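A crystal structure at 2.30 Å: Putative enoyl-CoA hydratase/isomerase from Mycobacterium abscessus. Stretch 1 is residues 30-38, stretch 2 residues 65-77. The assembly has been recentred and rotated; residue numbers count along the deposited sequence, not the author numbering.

Stretch 1 (30-38) NALDRTMKT
Stretch 2 (65-77) FCVGQDLAEHVEA

How do the two backbones meet? Each stretch leads through a loop into a helix, 34-38 in the first and 71-77 in the second, and the loops join at a single parallel bridge, Leu-32 with Gln-69, CA atoms 4.8 Å apart. Leu-32 uses both its polar backbone atoms: its N donates to Gly-68 O at 2.8 Å, nearly straight at 167°, and its O accepts from Asp-70 N at 3.0 Å. Ala-31 CA also lies 3.3 Å from Gly-68 O, a CA-H...O contact. Leu-32 is extended (phi/psi -90/102), as is Gln-69 (-50/139), whereas Gly-68 at 92/-155 suits glycine, since a CB would jam against the carbonyl O of Val-67.

What fills the space beside the bridge? Apolar contacts pack here: Ala-31 CB lies 3.8 Å from Val-67 CG2 (chi1 m), and Leu-32 CG, on a chain with chi1 m and chi2 t, lies 3.7 Å from Cys-66 SG. That sulfur, with chi1 t, accepts from Gly-68 N at 3.5 Å. Buried Asn-30 (phi/psi 60/30, chi1 m) gives a weak hydrogen bond from ND2 to Phe-65 O at 3.2 Å, while its OD1 is satisfied elsewhere in the structure. In all, the stretches bury 597 Å² between them.

How are the two helix starts capped and linked? Asp-33 (chi1 p) accepts from Met-36 N through OD1 at 3.1 Å; Asp-70 (chi1 t) accepts from Glu-73 N through OD2 at 2.9 Å. Glu-73, its CA-to-CB bond pointing toward stretch 1 and chi1 at -122°, carries OE1 to Arg-34 N, a 2.7 Å bond to a free NH in the first turn of the helix. The same OE1 makes a long salt bridge to Arg-34 NH2 at 3.8 Å, well out of the guanidinium plane, so charge alone acts there.

What satisfies the remaining polar ends? Lys-37, with chi1 m, chi2 t, chi3 m and chi4 t, reaches from NZ to Gln-69 OE1 at 2.8 Å; Gln-69 (chi1 t, chi2 p) turns NE2 to Asp-70 O at 2.9 Å. Water 4 accepts from Lys-37 NZ and Gln-69 NE2, both at 3.0 Å, and donates to Glu-73 OE1 at 2.4 Å. Asp-33 OD2 and Glu-73 OE2, like charges 4.1 Å apart, are reconciled by water 1, which donates to them at 2.6 and 3.0 Å respectively. Water 2 accepts from Arg-34 NH2 at 3.0 Å and donates to Glu-73 O and Glu-76 OE1, each at 2.8 Å.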

# COMPACT_ATOMS: atom_id res chain seq x y z
N ASN B 30 -18.07 10.13 -24.17
CA ASN B 30 -18.07 8.69 -23.92
C ASN B 30 -18.84 8.26 -22.67
O ASN B 30 -18.51 7.23 -22.03
CB ASN B 30 -16.63 8.16 -23.94
CG ASN B 30 -15.95 8.42 -25.27
OD1 ASN B 30 -16.48 8.06 -26.34
ND2 ASN B 30 -14.78 9.06 -25.23
N ALA B 31 -19.87 9.03 -22.33
CA ALA B 31 -20.77 8.69 -21.24
C ALA B 31 -21.37 7.32 -21.52
O ALA B 31 -21.77 7.05 -22.64
CB ALA B 31 -21.87 9.73 -21.08
N LEU B 32 -21.43 6.48 -20.49
CA LEU B 32 -21.80 5.08 -20.68
C LEU B 32 -23.31 4.87 -20.58
O LEU B 32 -23.86 4.87 -19.48
CB LEU B 32 -21.07 4.20 -19.66
CG LEU B 32 -19.55 4.36 -19.65
CD1 LEU B 32 -18.95 3.58 -18.50
CD2 LEU B 32 -18.94 3.91 -20.98
N ASP B 33 -23.96 4.72 -21.72
CA ASP B 33 -25.38 4.33 -21.76
C ASP B 33 -25.48 2.81 -22.01
O ASP B 33 -24.45 2.14 -22.11
CB ASP B 33 -26.14 5.15 -22.81
CG ASP B 33 -25.67 4.90 -24.25
OD1 ASP B 33 -24.70 4.15 -24.48
OD2 ASP B 33 -26.31 5.46 -25.17
N ARG B 34 -26.68 2.27 -22.08
CA ARG B 34 -26.85 0.81 -22.15
C ARG B 34 -26.12 0.18 -23.34
O ARG B 34 -25.47 -0.85 -23.20
CB ARG B 34 -28.34 0.43 -22.18
CG ARG B 34 -29.00 0.48 -20.81
CD ARG B 34 -30.42 -0.06 -20.84
NE ARG B 34 -31.27 0.86 -21.60
CZ ARG B 34 -31.85 1.95 -21.11
NH1 ARG B 34 -32.60 2.71 -21.90
NH2 ARG B 34 -31.71 2.28 -19.83
N THR B 35 -26.24 0.80 -24.51
CA THR B 35 -25.57 0.34 -25.73
C THR B 35 -24.06 0.30 -25.55
O THR B 35 -23.41 -0.67 -25.90
CB THR B 35 -25.89 1.28 -26.92
OG1 THR B 35 -27.30 1.31 -27.12
CG2 THR B 35 -25.20 0.81 -28.19
N MET B 36 -23.53 1.38 -25.01
CA MET B 36 -22.11 1.50 -24.75
C MET B 36 -21.61 0.42 -23.77
O MET B 36 -20.54 -0.16 -23.97
CB MET B 36 -21.84 2.86 -24.16
CG MET B 36 -20.40 3.26 -24.17
SD MET B 36 -20.03 4.33 -25.57
CE MET B 36 -18.42 4.88 -25.06
N LYS B 37 -22.38 0.18 -22.71
CA LYS B 37 -22.02 -0.80 -21.67
C LYS B 37 -22.06 -2.24 -22.19
O LYS B 37 -21.16 -3.03 -21.91
CB LYS B 37 -22.94 -0.65 -20.46
CG LYS B 37 -22.64 0.62 -19.66
CD LYS B 37 -23.55 0.81 -18.46
CE LYS B 37 -24.88 1.44 -18.83
NZ LYS B 37 -25.51 2.09 -17.65
N THR B 38 -23.11 -2.55 -22.94
CA THR B 38 -23.26 -3.87 -23.55
C THR B 38 -22.13 -4.15 -24.56
O THR B 38 -21.58 -5.25 -24.58
CB THR B 38 -24.64 -3.99 -24.23
OG1 THR B 38 -25.66 -3.96 -23.22
CG2 THR B 38 -24.76 -5.28 -25.01
N PHE B 65 -11.83 10.89 -21.99
CA PHE B 65 -11.79 9.43 -21.93
C PHE B 65 -13.18 8.86 -21.64
O PHE B 65 -13.72 8.09 -22.42
CB PHE B 65 -10.78 8.96 -20.86
CG PHE B 65 -10.73 7.46 -20.69
CD1 PHE B 65 -10.03 6.66 -21.58
CD2 PHE B 65 -11.40 6.85 -19.64
CE1 PHE B 65 -10.01 5.29 -21.43
CE2 PHE B 65 -11.37 5.48 -19.47
CZ PHE B 65 -10.67 4.70 -20.37
N CYS B 66 -13.74 9.25 -20.49
CA CYS B 66 -15.05 8.73 -20.07
C CYS B 66 -15.56 9.47 -18.83
O CYS B 66 -14.94 9.41 -17.77
CB CYS B 66 -14.95 7.24 -19.77
SG CYS B 66 -16.52 6.46 -19.33
N VAL B 67 -16.70 10.14 -18.98
CA VAL B 67 -17.30 10.86 -17.86
C VAL B 67 -18.18 9.98 -16.98
O VAL B 67 -18.80 10.48 -16.05
CB VAL B 67 -18.10 12.12 -18.29
CG1 VAL B 67 -17.17 13.11 -18.98
CG2 VAL B 67 -19.31 11.77 -19.16
N GLY B 68 -18.23 8.67 -17.25
CA GLY B 68 -19.00 7.74 -16.42
C GLY B 68 -20.43 7.55 -16.92
O GLY B 68 -20.71 7.74 -18.10
N GLN B 69 -21.32 7.17 -16.00
CA GLN B 69 -22.71 6.85 -16.33
C GLN B 69 -23.38 7.93 -17.17
O GLN B 69 -23.21 9.13 -16.92
CB GLN B 69 -23.51 6.65 -15.03
CG GLN B 69 -25.02 6.55 -15.20
CD GLN B 69 -25.45 5.37 -16.05
OE1 GLN B 69 -24.90 4.27 -15.94
NE2 GLN B 69 -26.46 5.59 -16.89
N ASP B 70 -24.16 7.51 -18.16
CA ASP B 70 -24.95 8.47 -18.93
C ASP B 70 -26.03 9.12 -18.05
O ASP B 70 -26.84 8.44 -17.42
CB ASP B 70 -25.58 7.79 -20.14
CG ASP B 70 -26.41 8.73 -20.96
OD1 ASP B 70 -25.82 9.57 -21.66
OD2 ASP B 70 -27.65 8.65 -20.88
N LEU B 71 -26.02 10.45 -18.01
CA LEU B 71 -26.91 11.21 -17.12
C LEU B 71 -28.38 11.07 -17.51
O LEU B 71 -29.22 10.82 -16.65
CB LEU B 71 -26.51 12.70 -17.13
CG LEU B 71 -27.38 13.68 -16.32
CD1 LEU B 71 -27.24 13.39 -14.83
CD2 LEU B 71 -27.02 15.13 -16.62
N ALA B 72 -28.68 11.21 -18.80
CA ALA B 72 -30.07 11.16 -19.27
C ALA B 72 -30.72 9.82 -18.96
O ALA B 72 -31.87 9.77 -18.51
CB ALA B 72 -30.15 11.47 -20.76
N GLU B 73 -29.99 8.73 -19.19
CA GLU B 73 -30.53 7.40 -18.92
C GLU B 73 -30.68 7.20 -17.42
O GLU B 73 -31.60 6.54 -16.95
CB GLU B 73 -29.62 6.32 -19.50
CG GLU B 73 -30.34 5.43 -20.49
CD GLU B 73 -29.39 4.73 -21.45
OE1 GLU B 73 -28.52 3.98 -20.97
OE2 GLU B 73 -29.54 4.93 -22.68
N HIS B 74 -29.76 7.77 -16.66
CA HIS B 74 -29.84 7.67 -15.22
C HIS B 74 -31.04 8.46 -14.66
O HIS B 74 -31.75 7.96 -13.79
CB HIS B 74 -28.55 8.15 -14.57
CG HIS B 74 -28.61 8.12 -13.08
ND1 HIS B 74 -28.60 6.95 -12.36
CD2 HIS B 74 -28.75 9.12 -12.19
CE1 HIS B 74 -28.71 7.24 -11.08
NE2 HIS B 74 -28.81 8.55 -10.95
N VAL B 75 -31.26 9.67 -15.16
CA VAL B 75 -32.41 10.47 -14.75
C VAL B 75 -33.74 9.72 -15.00
O VAL B 75 -34.61 9.71 -14.13
CB VAL B 75 -32.42 11.84 -15.46
CG1 VAL B 75 -33.78 12.53 -15.36
CG2 VAL B 75 -31.33 12.74 -14.89
N GLU B 76 -33.86 9.10 -16.16
CA GLU B 76 -35.06 8.35 -16.55
C GLU B 76 -35.34 7.17 -15.61
O GLU B 76 -36.48 6.94 -15.21
CB GLU B 76 -34.92 7.87 -18.00
CG GLU B 76 -36.13 7.15 -18.57
CD GLU B 76 -35.85 6.53 -19.94
OE1 GLU B 76 -34.81 5.84 -20.10
OE2 GLU B 76 -36.67 6.73 -20.86
N ALA B 77 -34.30 6.42 -15.26
CA ALA B 77 -34.42 5.29 -14.33
C ALA B 77 -34.82 5.78 -12.94
O ALA B 77 -35.65 5.15 -12.26
CB ALA B 77 -33.11 4.52 -14.25
O HOH W 1 -28.50 6.82 -24.78
O HOH W 2 -33.03 4.58 -18.37
O HOH W 3 -28.43 3.04 -24.95
O HOH W 4 -27.85 3.57 -18.68